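Local coordinates for ofchtiv-allosamidin (Ostrinia furnacalis, PDB 6JMB), which probably hydrolyses chitin, as a group IV insect chitinase of glycosyl hydrolase family 18, and binds the inhibitor allosamidin, at residues A[105-110]-A[149-154]; A[203-207]-A[318-322]; A[207-211]-A[223-227]; A[331-336]-A[370-376]. All coordinates share one frame; numbering follows the deposited sequence.

Contacts 1 and 4 each join two helices; contacts 2 and 3 involve the long loop that follows strand 187-190. Contact 2 is buried throughout and has a polar link to the inhibitor pocket. Its chemistry mixes an aromatic face, a serine bond and bridging waters. Contact 3 starts from the same loop, shares Ala207, and relies on backbone bonds at a helix start. Contact 4 works at a helix end, through one asparagine, and is partly exposed. It touches contact 3 through Tyr333, which probably hydrogen-bonds Asn227. Contact 1 lies across the chain's centre from contacts 2 and 3. It is buried and mostly apolar, but a salt bridge and a water also join its helices.

Contact 1: A[105-110]-A[149-154]; sequences FIQTSL and ELREEF
In Ile106, CG1 stands anti to the carbonyl carbon (chi1 -66°) and CG2 anti to the backbone N, which spreads the side chain over Glu149, Leu150 and Glu153. Ile106 CG1 meets Leu150 CD2 at 3.7 Å. Ile106 CD1 reaches Glu149 CB at 3.6 Å, and Ile106 CG2 lies 3.6 Å from Glu153 CB. Leu150 CD2 also approaches Phe105 CE2 at 4.1 Å. The helix segments cross at -49°, their axes 10.3 Å apart. An alanine in place of Ile106 would probably open a gap between the helices and leave Leu150 and the aliphatic part of Glu153 without their shared partner.

The Glu153 chain bends at its second torsion and brings its carboxylate beside Gln107. The amide and carboxylate planes stand 80° apart. One water donates to both side chains, 2.8 Å from Gln107 OE1 and 3.1 Å from Glu153 OE1. Glu149 forms a salt bridge with Arg102, of the same helix as Ile106. Toward the barrel, Phe105, Leu150 and Phe154 all pack on Leu121 of strand 120-124.

Ser109 OG spends its hydrogen on Phe105 O at 2.8 Å. Polar links between the helices, a salt bridge and a water, thus flank the apolar core.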
loop_
_atom_site.group_PDB
_atom_site.type_symbol
_atom_site.label_atom_id
_atom_site.label_comp_id
_atom_site.label_asym_id
_atom_site.label_seq_id
_atom_site.Cartn_x
_atom_site.Cartn_y
_atom_site.Cartn_z
ATOM N N PHE A 105 -18.236 -0.219 16.217
ATOM C CA PHE A 105 -17.028 -0.588 15.489
ATOM C C PHE A 105 -15.859 -0.819 16.432
ATOM O O PHE A 105 -15.096 -1.778 16.268
ATOM C CB PHE A 105 -16.643 0.455 14.443
ATOM C CG PHE A 105 -15.363 0.108 13.758
ATOM C CD1 PHE A 105 -15.311 -0.985 12.904
ATOM C CD2 PHE A 105 -14.191 0.789 14.044
ATOM C CE1 PHE A 105 -14.124 -1.359 12.302
ATOM C CE2 PHE A 105 -12.998 0.418 13.444
ATOM C CZ PHE A 105 -12.967 -0.659 12.575
ATOM N N ILE A 106 -15.685 0.068 17.407
ATOM C CA ILE A 106 -14.593 -0.093 18.362
ATOM C C ILE A 106 -14.703 -1.437 19.075
ATOM O O ILE A 106 -13.723 -2.182 19.189
ATOM C CB ILE A 106 -14.554 1.088 19.344
ATOM C CG1 ILE A 106 -14.200 2.373 18.596
ATOM C CG2 ILE A 106 -13.568 0.808 20.469
ATOM C CD1 ILE A 106 -14.516 3.640 19.367
ATOM N N GLN A 107 -15.910 -1.786 19.532
ATOM C CA GLN A 107 -16.075 -3.021 20.295
ATOM C C GLN A 107 -15.950 -4.263 19.416
ATOM O O GLN A 107 -15.332 -5.251 19.827
ATOM C CB GLN A 107 -17.408 -3.004 21.048
ATOM C CG GLN A 107 -17.470 -1.953 22.153
ATOM C CD GLN A 107 -16.302 -2.041 23.123
ATOM O OE1 GLN A 107 -15.644 -1.040 23.417
ATOM N NE2 GLN A 107 -16.038 -3.240 23.627
ATOM N N THR A 108 -16.537 -4.253 18.214
ATOM C CA THR A 108 -16.468 -5.452 17.377
ATOM C C THR A 108 -15.082 -5.640 16.767
ATOM O O THR A 108 -14.613 -6.778 16.633
ATOM C CB THR A 108 -17.549 -5.456 16.297
ATOM O OG1 THR A 108 -17.439 -4.283 15.484
ATOM C CG2 THR A 108 -18.935 -5.527 16.921
ATOM N N SER A 109 -14.410 -4.549 16.383
ATOM C CA SER A 109 -13.038 -4.698 15.904
ATOM C C SER A 109 -12.117 -5.155 17.027
ATOM O O SER A 109 -11.254 -6.016 16.816
ATOM C CB SER A 109 -12.536 -3.404 15.254
ATOM O OG SER A 109 -12.344 -2.371 16.205
ATOM N N LEU A 110 -12.305 -4.619 18.237
ATOM C CA LEU A 110 -11.511 -5.077 19.372
ATOM C C LEU A 110 -11.727 -6.563 19.635
ATOM O O LEU A 110 -10.775 -7.291 19.935
ATOM C CB LEU A 110 -11.867 -4.263 20.615
ATOM C CG LEU A 110 -11.230 -4.689 21.935
ATOM C CD1 LEU A 110 -9.733 -4.481 21.883
ATOM C CD2 LEU A 110 -11.835 -3.893 23.078
ATOM N N GLU A 149 -11.344 7.982 19.402
ATOM C CA GLU A 149 -12.091 7.045 20.235
ATOM C C GLU A 149 -11.480 5.647 20.193
ATOM O O GLU A 149 -11.464 4.941 21.212
ATOM C CB GLU A 149 -13.564 7.054 19.826
ATOM C CG GLU A 149 -14.224 8.413 20.096
ATOM C CD GLU A 149 -15.671 8.493 19.656
ATOM O OE1 GLU A 149 -16.168 7.518 19.064
ATOM O OE2 GLU A 149 -16.315 9.541 19.898
ATOM N N LEU A 150 -10.961 5.233 19.036
ATOM C CA LEU A 150 -10.228 3.971 18.969
ATOM C C LEU A 150 -9.007 4.004 19.879
ATOM O O LEU A 150 -8.756 3.059 20.635
ATOM C CB LEU A 150 -9.802 3.682 17.528
ATOM C CG LEU A 150 -10.876 3.109 16.601
ATOM C CD1 LEU A 150 -10.529 3.380 15.143
ATOM C CD2 LEU A 150 -11.072 1.606 16.829
ATOM N N ARG A 151 -8.242 5.097 19.829
ATOM C CA ARG A 151 -7.056 5.203 20.670
ATOM C C ARG A 151 -7.415 5.109 22.144
ATOM O O ARG A 151 -6.752 4.396 22.905
ATOM C CB ARG A 151 -6.326 6.515 20.380
ATOM C CG ARG A 151 -5.254 6.876 21.405
ATOM C CD ARG A 151 -4.191 5.795 21.513
ATOM N NE ARG A 151 -3.523 5.581 20.236
ATOM C CZ ARG A 151 -2.614 4.640 20.009
ATOM N NH1 ARG A 151 -2.259 3.803 20.977
ATOM N NH2 ARG A 151 -2.061 4.534 18.808
ATOM N N GLU A 152 -8.468 5.816 22.562
ATOM C CA GLU A 152 -8.864 5.801 23.966
ATOM C C GLU A 152 -9.167 4.386 24.444
ATOM O O GLU A 152 -8.762 3.994 25.546
ATOM C CB GLU A 152 -10.067 6.716 24.173
ATOM C CG GLU A 152 -9.685 8.187 24.215
ATOM C CD GLU A 152 -10.881 9.113 24.150
ATOM O OE1 GLU A 152 -12.012 8.625 23.936
ATOM O OE2 GLU A 152 -10.684 10.337 24.316
ATOM N N GLU A 153 -9.854 3.595 23.623
ATOM C CA GLU A 153 -10.159 2.229 24.030
ATOM C C GLU A 153 -8.942 1.324 23.917
ATOM O O GLU A 153 -8.684 0.506 24.811
ATOM C CB GLU A 153 -11.299 1.674 23.181
ATOM C CG GLU A 153 -11.734 0.276 23.583
ATOM C CD GLU A 153 -12.372 0.238 24.955
ATOM O OE1 GLU A 153 -12.911 1.278 25.392
ATOM O OE2 GLU A 153 -12.338 -0.834 25.594
ATOM N N PHE A 154 -8.183 1.449 22.826
ATOM C CA PHE A 154 -7.068 0.536 22.594
ATOM C C PHE A 154 -5.981 0.692 23.651
ATOM O O PHE A 154 -5.251 -0.265 23.935
ATOM C CB PHE A 154 -6.474 0.769 21.203
ATOM C CG PHE A 154 -7.214 0.080 20.086
ATOM C CD1 PHE A 154 -8.538 -0.304 20.225
ATOM C CD2 PHE A 154 -6.569 -0.183 18.887
ATOM C CE1 PHE A 154 -9.212 -0.932 19.180
ATOM C CE2 PHE A 154 -7.232 -0.811 17.847
ATOM C CZ PHE A 154 -8.552 -1.186 17.990
HETATM O O HOH W 1 -15.408 1.729 23.626
#

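Contact 2: A[203-207]-A[318-322]; sequences TGHNA and WVSFD
Thr203 sets its CB over one face of the Trp318 ring, 3.5 Å from the centroid of the six-membered ring and 9° off the normal, a CH-pi contact. Thr203 CG2 comes over Trp318 CD2 at 3.6 Å. At the edge of the indole, Gly204 O approaches Trp318 CZ3 at 3.4 Å. His205 ND1 is also near the indole plane, the two side chains crossing at about a right angle. The rings of Tyr311 and Phe254 also meet the indole. Trp318 NE1 bonds to Asn262 O, and Thr203 OG1 to Ser266 and Ala263; these help hold both partners.

Ser320 OG stands anti to its backbone N (chi1 158°) and accepts a nearly straight bond from Asn206 N, 2.8 Å at 168°. A water joins Ser320 OG, at 2.7 Å, to His205 ND1, at 2.9 Å; His205 NE2 bonds to Asp304. Two other waters donate to Asp322 OD2, one accepting from Asn206 ND2, the other from Ala207 N. Lys330 and Ser326 hold Asp322 OD1.

Asn206 OD1 accepts from Asp194 N, in the allosamizoline pocket. The arrangement fits a family 18 chitinase, in which an insertion before the last barrel strand, here with strand 317-320, packs on a loop beside the catalytic cleft.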
loop_
_atom_site.group_PDB
_atom_site.type_symbol
_atom_site.label_atom_id
_atom_site.label_comp_id
_atom_site.label_asym_id
_atom_site.label_seq_id
_atom_site.Cartn_x
_atom_site.Cartn_y
_atom_site.Cartn_z
ATOM N N THR A 203 0.661 7.285 -20.578
ATOM C CA THR A 203 1.468 6.448 -19.696
ATOM C C THR A 203 2.094 7.298 -18.599
ATOM O O THR A 203 2.337 8.496 -18.766
ATOM C CB THR A 203 2.582 5.759 -20.488
ATOM O OG1 THR A 203 3.413 6.756 -21.103
ATOM C CG2 THR A 203 2.002 4.840 -21.560
ATOM N N GLY A 204 2.345 6.669 -17.461
ATOM C CA GLY A 204 2.954 7.362 -16.341
ATOM C C GLY A 204 3.406 6.342 -15.323
ATOM O O GLY A 204 3.030 5.167 -15.377
ATOM N N HIS A 205 4.230 6.805 -14.396
ATOM C CA HIS A 205 4.833 5.902 -13.431
ATOM C C HIS A 205 3.914 5.668 -12.243
ATOM O O HIS A 205 3.222 6.576 -11.771
ATOM C CB HIS A 205 6.183 6.431 -12.952
ATOM C CG HIS A 205 7.173 6.622 -14.059
ATOM N ND1 HIS A 205 7.572 5.599 -14.891
ATOM C CD2 HIS A 205 7.838 7.726 -14.472
ATOM C CE1 HIS A 205 8.447 6.065 -15.766
ATOM N NE2 HIS A 205 8.627 7.352 -15.531
ATOM N N ASN A 206 3.930 4.433 -11.762
ATOM C CA ASN A 206 3.148 4.065 -10.590
ATOM C C ASN A 206 3.670 4.780 -9.350
ATOM O O ASN A 206 2.883 5.223 -8.502
ATOM C CB ASN A 206 3.239 2.545 -10.440
ATOM C CG ASN A 206 2.355 1.990 -9.348
ATOM O OD1 ASN A 206 1.260 2.490 -9.081
ATOM N ND2 ASN A 206 2.819 0.915 -8.725
ATOM N N ALA A 207 4.987 4.932 -9.244
ATOM C CA ALA A 207 5.580 5.563 -8.072
ATOM C C ALA A 207 6.843 6.329 -8.447
ATOM O O ALA A 207 7.932 6.012 -7.954
ATOM C CB ALA A 207 5.884 4.501 -7.011
ATOM N N TRP A 318 3.094 -1.095 -22.524
ATOM C CA TRP A 318 3.959 -0.199 -21.773
ATOM C C TRP A 318 3.678 -0.447 -20.299
ATOM O O TRP A 318 2.520 -0.427 -19.875
ATOM C CB TRP A 318 3.666 1.254 -22.152
ATOM C CG TRP A 318 4.660 2.251 -21.666
ATOM C CD1 TRP A 318 5.674 2.828 -22.395
ATOM C CD2 TRP A 318 4.716 2.850 -20.365
ATOM N NE1 TRP A 318 6.359 3.728 -21.618
ATOM C CE2 TRP A 318 5.793 3.761 -20.369
ATOM C CE3 TRP A 318 3.964 2.694 -19.192
ATOM C CZ2 TRP A 318 6.142 4.511 -19.244
ATOM C CZ3 TRP A 318 4.307 3.446 -18.075
ATOM C CH2 TRP A 318 5.389 4.344 -18.112
ATOM N N VAL A 319 4.726 -0.705 -19.522
ATOM C CA VAL A 319 4.588 -1.138 -18.136
ATOM C C VAL A 319 5.479 -0.275 -17.252
ATOM O O VAL A 319 6.682 -0.156 -17.502
ATOM C CB VAL A 319 4.967 -2.624 -17.981
ATOM C CG1 VAL A 319 4.898 -3.053 -16.513
ATOM C CG2 VAL A 319 4.067 -3.501 -18.829
ATOM N N SER A 320 4.890 0.320 -16.219
ATOM C CA SER A 320 5.644 0.952 -15.145
ATOM C C SER A 320 5.799 -0.058 -14.016
ATOM O O SER A 320 4.832 -0.733 -13.652
ATOM C CB SER A 320 4.869 2.160 -14.631
ATOM O OG SER A 320 5.268 2.496 -13.319
ATOM N N PHE A 321 7.006 -0.174 -13.468
ATOM C CA PHE A 321 7.230 -1.102 -12.365
ATOM C C PHE A 321 8.350 -0.572 -11.480
ATOM O O PHE A 321 8.930 0.484 -11.741
ATOM C CB PHE A 321 7.498 -2.529 -12.867
ATOM C CG PHE A 321 8.799 -2.694 -13.610
ATOM C CD1 PHE A 321 8.974 -2.161 -14.878
ATOM C CD2 PHE A 321 9.845 -3.411 -13.041
ATOM C CE1 PHE A 321 10.174 -2.332 -15.561
ATOM C CE2 PHE A 321 11.039 -3.593 -13.725
ATOM C CZ PHE A 321 11.206 -3.049 -14.982
ATOM N N ASP A 322 8.630 -1.306 -10.407
ATOM C CA ASP A 322 9.744 -0.991 -9.528
ATOM C C ASP A 322 10.592 -2.238 -9.339
ATOM O O ASP A 322 10.060 -3.346 -9.218
ATOM C CB ASP A 322 9.245 -0.444 -8.187
ATOM C CG ASP A 322 9.020 1.057 -8.227
ATOM O OD1 ASP A 322 10.009 1.801 -8.052
ATOM O OD2 ASP A 322 7.870 1.503 -8.465
HETATM O O HOH W 2 7.872 3.213 -13.361
HETATM O O HOH W 3 5.623 0.234 -9.557
HETATM O O HOH W 4 7.169 3.508 -10.475
#

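Contact 3: A[207-211]-A[223-227]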
loop_
_atom_site.group_PDB
_atom_site.type_symbol
_atom_site.label_atom_id
_atom_site.label_comp_id
_atom_site.label_asym_id
_atom_site.label_seq_id
_atom_site.Cartn_x
_atom_site.Cartn_y
_atom_site.Cartn_z
ATOM N N ALA A 207 4.987 4.932 -9.244
ATOM C CA ALA A 207 5.580 5.563 -8.072
ATOM C C ALA A 207 6.843 6.329 -8.447
ATOM O O ALA A 207 7.932 6.012 -7.954
ATOM C CB ALA A 207 5.884 4.501 -7.011
ATOM N N PRO A 208 6.744 7.356 -9.286
ATOM C CA PRO A 208 7.935 8.160 -9.585
ATOM C C PRO A 208 8.377 8.909 -8.338
ATOM O O PRO A 208 7.552 9.419 -7.579
ATOM C CB PRO A 208 7.433 9.134 -10.656
ATOM C CG PRO A 208 5.979 9.321 -10.325
ATOM C CD PRO A 208 5.498 8.005 -9.745
ATOM N N LEU A 209 9.694 8.970 -8.126
ATOM C CA LEU A 209 10.214 9.693 -6.970
ATOM C C LEU A 209 10.118 11.199 -7.178
ATOM O O LEU A 209 9.697 11.935 -6.276
ATOM C CB LEU A 209 11.662 9.271 -6.719
ATOM C CG LEU A 209 12.305 9.526 -5.360
ATOM C CD1 LEU A 209 11.372 9.125 -4.228
ATOM C CD2 LEU A 209 13.610 8.740 -5.282
ATOM N N PHE A 210 10.489 11.671 -8.362
ATOM C CA PHE A 210 10.521 13.096 -8.674
ATOM C C PHE A 210 9.751 13.305 -9.975
ATOM O O PHE A 210 8.989 12.440 -10.424
ATOM C CB PHE A 210 11.974 13.584 -8.783
ATOM C CG PHE A 210 12.815 13.274 -7.581
ATOM C CD1 PHE A 210 12.604 13.940 -6.382
ATOM C CD2 PHE A 210 13.830 12.332 -7.652
ATOM C CE1 PHE A 210 13.387 13.661 -5.271
ATOM C CE2 PHE A 210 14.622 12.054 -6.548
ATOM C CZ PHE A 210 14.398 12.716 -5.354
ATOM N N ILE A 211 9.958 14.463 -10.609
ATOM C CA ILE A 211 9.399 14.755 -11.929
ATOM C C ILE A 211 9.724 13.619 -12.897
ATOM O O ILE A 211 10.773 12.975 -12.784
ATOM C CB ILE A 211 9.905 16.117 -12.448
ATOM C CG1 ILE A 211 9.097 16.583 -13.659
ATOM C CG2 ILE A 211 11.400 16.059 -12.785
ATOM C CD1 ILE A 211 9.320 18.063 -13.980
ATOM N N LEU A 223 2.706 18.012 -9.196
ATOM C CA LEU A 223 2.796 16.724 -9.866
ATOM C C LEU A 223 2.616 15.586 -8.869
ATOM O O LEU A 223 2.899 15.722 -7.676
ATOM C CB LEU A 223 4.147 16.587 -10.572
ATOM C CG LEU A 223 4.430 17.634 -11.659
ATOM C CD1 LEU A 223 5.890 17.557 -12.087
ATOM C CD2 LEU A 223 3.518 17.453 -12.856
ATOM N N TYR A 224 2.139 14.451 -9.368
ATOM C CA TYR A 224 1.900 13.285 -8.517
ATOM C C TYR A 224 3.183 12.468 -8.447
ATOM O O TYR A 224 3.455 11.644 -9.324
ATOM C CB TYR A 224 0.759 12.440 -9.068
ATOM C CG TYR A 224 -0.596 13.114 -9.149
ATOM C CD1 TYR A 224 -0.864 14.306 -8.489
ATOM C CD2 TYR A 224 -1.616 12.537 -9.899
ATOM C CE1 TYR A 224 -2.119 14.903 -8.571
ATOM C CE2 TYR A 224 -2.862 13.125 -9.989
ATOM C CZ TYR A 224 -3.106 14.307 -9.324
ATOM O OH TYR A 224 -4.350 14.892 -9.419
ATOM N N ASN A 225 3.986 12.698 -7.410
ATOM C CA ASN A 225 5.186 11.900 -7.209
ATOM C C ASN A 225 5.456 11.734 -5.715
ATOM O O ASN A 225 4.849 12.395 -4.865
ATOM C CB ASN A 225 6.384 12.423 -8.026
ATOM C CG ASN A 225 6.744 13.867 -7.706
ATOM O OD1 ASN A 225 6.943 14.230 -6.549
ATOM N ND2 ASN A 225 6.850 14.692 -8.747
ATOM N N VAL A 226 6.359 10.801 -5.407
ATOM C CA VAL A 226 6.612 10.413 -4.022
ATOM C C VAL A 226 7.161 11.590 -3.225
ATOM O O VAL A 226 6.738 11.845 -2.091
ATOM C CB VAL A 226 7.559 9.201 -3.976
ATOM C CG1 VAL A 226 7.942 8.870 -2.536
ATOM C CG2 VAL A 226 6.916 7.999 -4.664
ATOM N N ASN A 227 8.122 12.316 -3.797
ATOM C CA ASN A 227 8.718 13.443 -3.085
ATOM C C ASN A 227 7.670 14.496 -2.729
ATOM O O ASN A 227 7.633 14.990 -1.593
ATOM C CB ASN A 227 9.850 14.045 -3.921
ATOM C CG ASN A 227 10.418 15.309 -3.315
ATOM O OD1 ASN A 227 10.953 15.307 -2.205
ATOM N ND2 ASN A 227 10.324 16.402 -4.062
#
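Two backbone bonds tie Pro208 and Leu209 to the start of helix 226-235. Val226 N donates to Pro208 O at 2.8 Å, nearly straight at 170°. Asn227 N donates to Leu209 O at 3.0 Å and 158°, in the carbonyl plane. The loop thus supplies acceptors for two N-H groups of the first helical turn.

The side chain of Asn225 adds to this. It is the N-cap residue, and its OD1 accepts from Asn228 N. The first torsion puts CG between the backbone N and the carbonyl carbon, which turns the amide back over the helix start. An alanine at Asn225 would probably leave Asn228 N without its cap and open a gap beside the Phe210 backbone.

Some side chains pack against the backbone. Asn225 CB lies 3.3 Å from Pro208 O, and its ND2 lies beside the backbone of Phe210. Pro208 CG rests 3.6 Å from Tyr224 O.

The helix that begins here links barrel strands 187-190 and 243-256, which run parallel as neighbours in the family 18 TIM barrel. Val226 packs on Met245 of the second strand.

Apolar contacts flank the bonds. Leu209 CD1 touches Val226 CB at 3.8 Å. Ile211 CG1 meets Leu223 CD1 at 3.7 Å, their side chains crossing at a slant.

Phe210 packs against Asn227. Phe210 CD1 lies 3.7 Å from Asn227 CB, with ring and amide planes 57° apart. Leu209 CG covers one face of that ring, toward its rim. The amide of Asn227 turns its OD1 to Tyr333 OH of helix 324-336.

Contact 4: A[331-336]-A[370-376]; sequences VEYANS and VLAEGST
Asn335 ND2 grips two carbonyls of the other segment. It donates to Ser375 O at 2.8 Å and 167°, and to Val370 O at 3.1 Å and 149°. Both acceptors lie in the amide plane of Asn335. The donor is tilted from the Ser375 carbonyl plane and sits above that of Val370. On the other branch, Asn335 OD1 accepts from a water at 3.0 Å, which also donates to Leu371 O at 2.7 Å. With both ends of the amide engaged, its rotation is probably fixed. Asn335 CG is anti to the carbonyl carbon, beside the backbone N, and this sends the amide across to the end of the other helix.

Apolar packing lies on the barrel side. Val331 CG1 meets Val370 CG1 at 3.6 Å and Leu371 CD2 at 3.7 Å. Thr376 CG2 touches Asn335 CB at 4.0 Å on the exposed side. Ser375 O also receives a CA-H contact from Glu332 CA at 3.5 Å.

These two helices stand before and after strand 341-345, the last strand of the TIM barrel, which pairs with the first, 5-11.

Val370 O takes a second bond, from Gly374 N, and the two donors come from opposite faces of its plane. Gly374 is the first residue to leave helix 362-373, with a positive phi of 76°. The chain turns there and passes across Glu332 and Asn335 to Ser336.

Val331 and Leu371 both rest on Ile342 of strand 341-345. Tyr333 points away from this contact and bonds through its hydroxyl to Gln231.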
loop_
_atom_site.group_PDB
_atom_site.type_symbol
_atom_site.label_atom_id
_atom_site.label_comp_id
_atom_site.label_asym_id
_atom_site.label_seq_id
_atom_site.Cartn_x
_atom_site.Cartn_y
_atom_site.Cartn_z
ATOM N N VAL A 331 14.286 3.855 -0.762
ATOM C CA VAL A 331 14.636 3.731 0.649
ATOM C C VAL A 331 15.722 4.734 1.021
ATOM O O VAL A 331 15.729 5.277 2.133
ATOM C CB VAL A 331 15.004 2.278 1.001
ATOM C CG1 VAL A 331 15.290 2.151 2.495
ATOM C CG2 VAL A 331 13.867 1.345 0.609
ATOM N N GLU A 332 16.639 5.018 0.092
ATOM C CA GLU A 332 17.630 6.063 0.336
ATOM C C GLU A 332 16.963 7.418 0.531
ATOM O O GLU A 332 17.368 8.201 1.401
ATOM C CB GLU A 332 18.661 6.090 -0.797
ATOM C CG GLU A 332 19.622 4.906 -0.719
ATOM C CD GLU A 332 20.527 4.766 -1.923
ATOM O OE1 GLU A 332 20.268 5.417 -2.959
ATOM O OE2 GLU A 332 21.500 3.987 -1.832
ATOM N N TYR A 333 15.925 7.705 -0.256
ATOM C CA TYR A 333 15.151 8.925 -0.065
ATOM C C TYR A 333 14.530 8.965 1.328
ATOM O O TYR A 333 14.610 9.981 2.032
ATOM C CB TYR A 333 14.077 9.027 -1.156
ATOM C CG TYR A 333 13.163 10.217 -0.982
ATOM C CD1 TYR A 333 12.014 10.126 -0.207
ATOM C CD2 TYR A 333 13.460 11.435 -1.570
ATOM C CE1 TYR A 333 11.184 11.213 -0.023
ATOM C CE2 TYR A 333 12.630 12.535 -1.394
ATOM C CZ TYR A 333 11.492 12.411 -0.618
ATOM O OH TYR A 333 10.663 13.491 -0.420
ATOM N N ALA A 334 13.897 7.863 1.742
ATOM C CA ALA A 334 13.289 7.807 3.066
ATOM C C ALA A 334 14.331 8.010 4.157
ATOM O O ALA A 334 14.086 8.737 5.131
ATOM C CB ALA A 334 12.565 6.471 3.246
ATOM N N ASN A 335 15.502 7.381 4.013
ATOM C CA ASN A 335 16.576 7.586 4.981
ATOM C C ASN A 335 16.989 9.050 5.039
ATOM O O ASN A 335 17.239 9.589 6.123
ATOM C CB ASN A 335 17.788 6.729 4.604
ATOM C CG ASN A 335 17.615 5.269 4.959
ATOM O OD1 ASN A 335 16.754 4.910 5.759
ATOM N ND2 ASN A 335 18.459 4.417 4.377
ATOM N N SER A 336 17.061 9.712 3.880
ATOM C CA SER A 336 17.543 11.091 3.844
ATOM C C SER A 336 16.608 12.039 4.584
ATOM O O SER A 336 17.050 13.078 5.084
ATOM C CB SER A 336 17.771 11.544 2.400
ATOM O OG SER A 336 16.545 11.775 1.729
ATOM N N VAL A 370 18.787 -1.690 2.911
ATOM C CA VAL A 370 19.052 -0.259 2.813
ATOM C C VAL A 370 18.663 0.475 4.094
ATOM O O VAL A 370 19.324 1.449 4.483
ATOM C CB VAL A 370 18.391 0.319 1.549
ATOM C CG1 VAL A 370 18.666 1.812 1.436
ATOM C CG2 VAL A 370 18.907 -0.409 0.320
ATOM N N LEU A 371 17.603 0.032 4.781
ATOM C CA LEU A 371 17.275 0.619 6.078
ATOM C C LEU A 371 18.357 0.323 7.111
ATOM O O LEU A 371 18.720 1.198 7.904
ATOM C CB LEU A 371 15.922 0.106 6.573
ATOM C CG LEU A 371 14.688 0.685 5.888
ATOM C CD1 LEU A 371 13.446 -0.026 6.391
ATOM C CD2 LEU A 371 14.578 2.175 6.157
ATOM N N ALA A 372 18.872 -0.906 7.127
ATOM C CA ALA A 372 19.906 -1.256 8.098
ATOM C C ALA A 372 21.197 -0.498 7.829
ATOM O O ALA A 372 21.867 -0.046 8.767
ATOM C CB ALA A 372 20.159 -2.761 8.082
ATOM N N GLU A 373 21.562 -0.340 6.555
ATOM C CA GLU A 373 22.818 0.321 6.219
ATOM C C GLU A 373 22.759 1.830 6.409
ATOM O O GLU A 373 23.807 2.458 6.611
ATOM C CB GLU A 373 23.234 -0.045 4.793
ATOM C CG GLU A 373 23.500 -1.539 4.644
ATOM C CD GLU A 373 23.856 -1.961 3.232
ATOM O OE1 GLU A 373 23.830 -1.110 2.317
ATOM O OE2 GLU A 373 24.163 -3.158 3.045
ATOM N N GLY A 374 21.567 2.422 6.363
ATOM C CA GLY A 374 21.411 3.850 6.548
ATOM C C GLY A 374 21.817 4.706 5.371
ATOM O O GLY A 374 21.940 5.925 5.534
ATOM N N SER A 375 22.015 4.119 4.190
ATOM C CA SER A 375 22.458 4.886 3.029
ATOM C C SER A 375 21.455 5.984 2.699
ATOM O O SER A 375 20.247 5.744 2.651
ATOM C CB SER A 375 22.611 3.956 1.825
ATOM O OG SER A 375 23.534 2.918 2.102
ATOM N N THR A 376 21.957 7.191 2.470
ATOM C CA THR A 376 21.084 8.315 2.140
ATOM C C THR A 376 21.332 8.783 0.713
ATOM O O THR A 376 20.557 9.569 0.169
ATOM C CB THR A 376 21.285 9.497 3.104
ATOM O OG1 THR A 376 22.647 9.942 3.032
ATOM C CG2 THR A 376 20.956 9.089 4.536
HETATM O O HOH W 5 18.097 3.806 8.154
#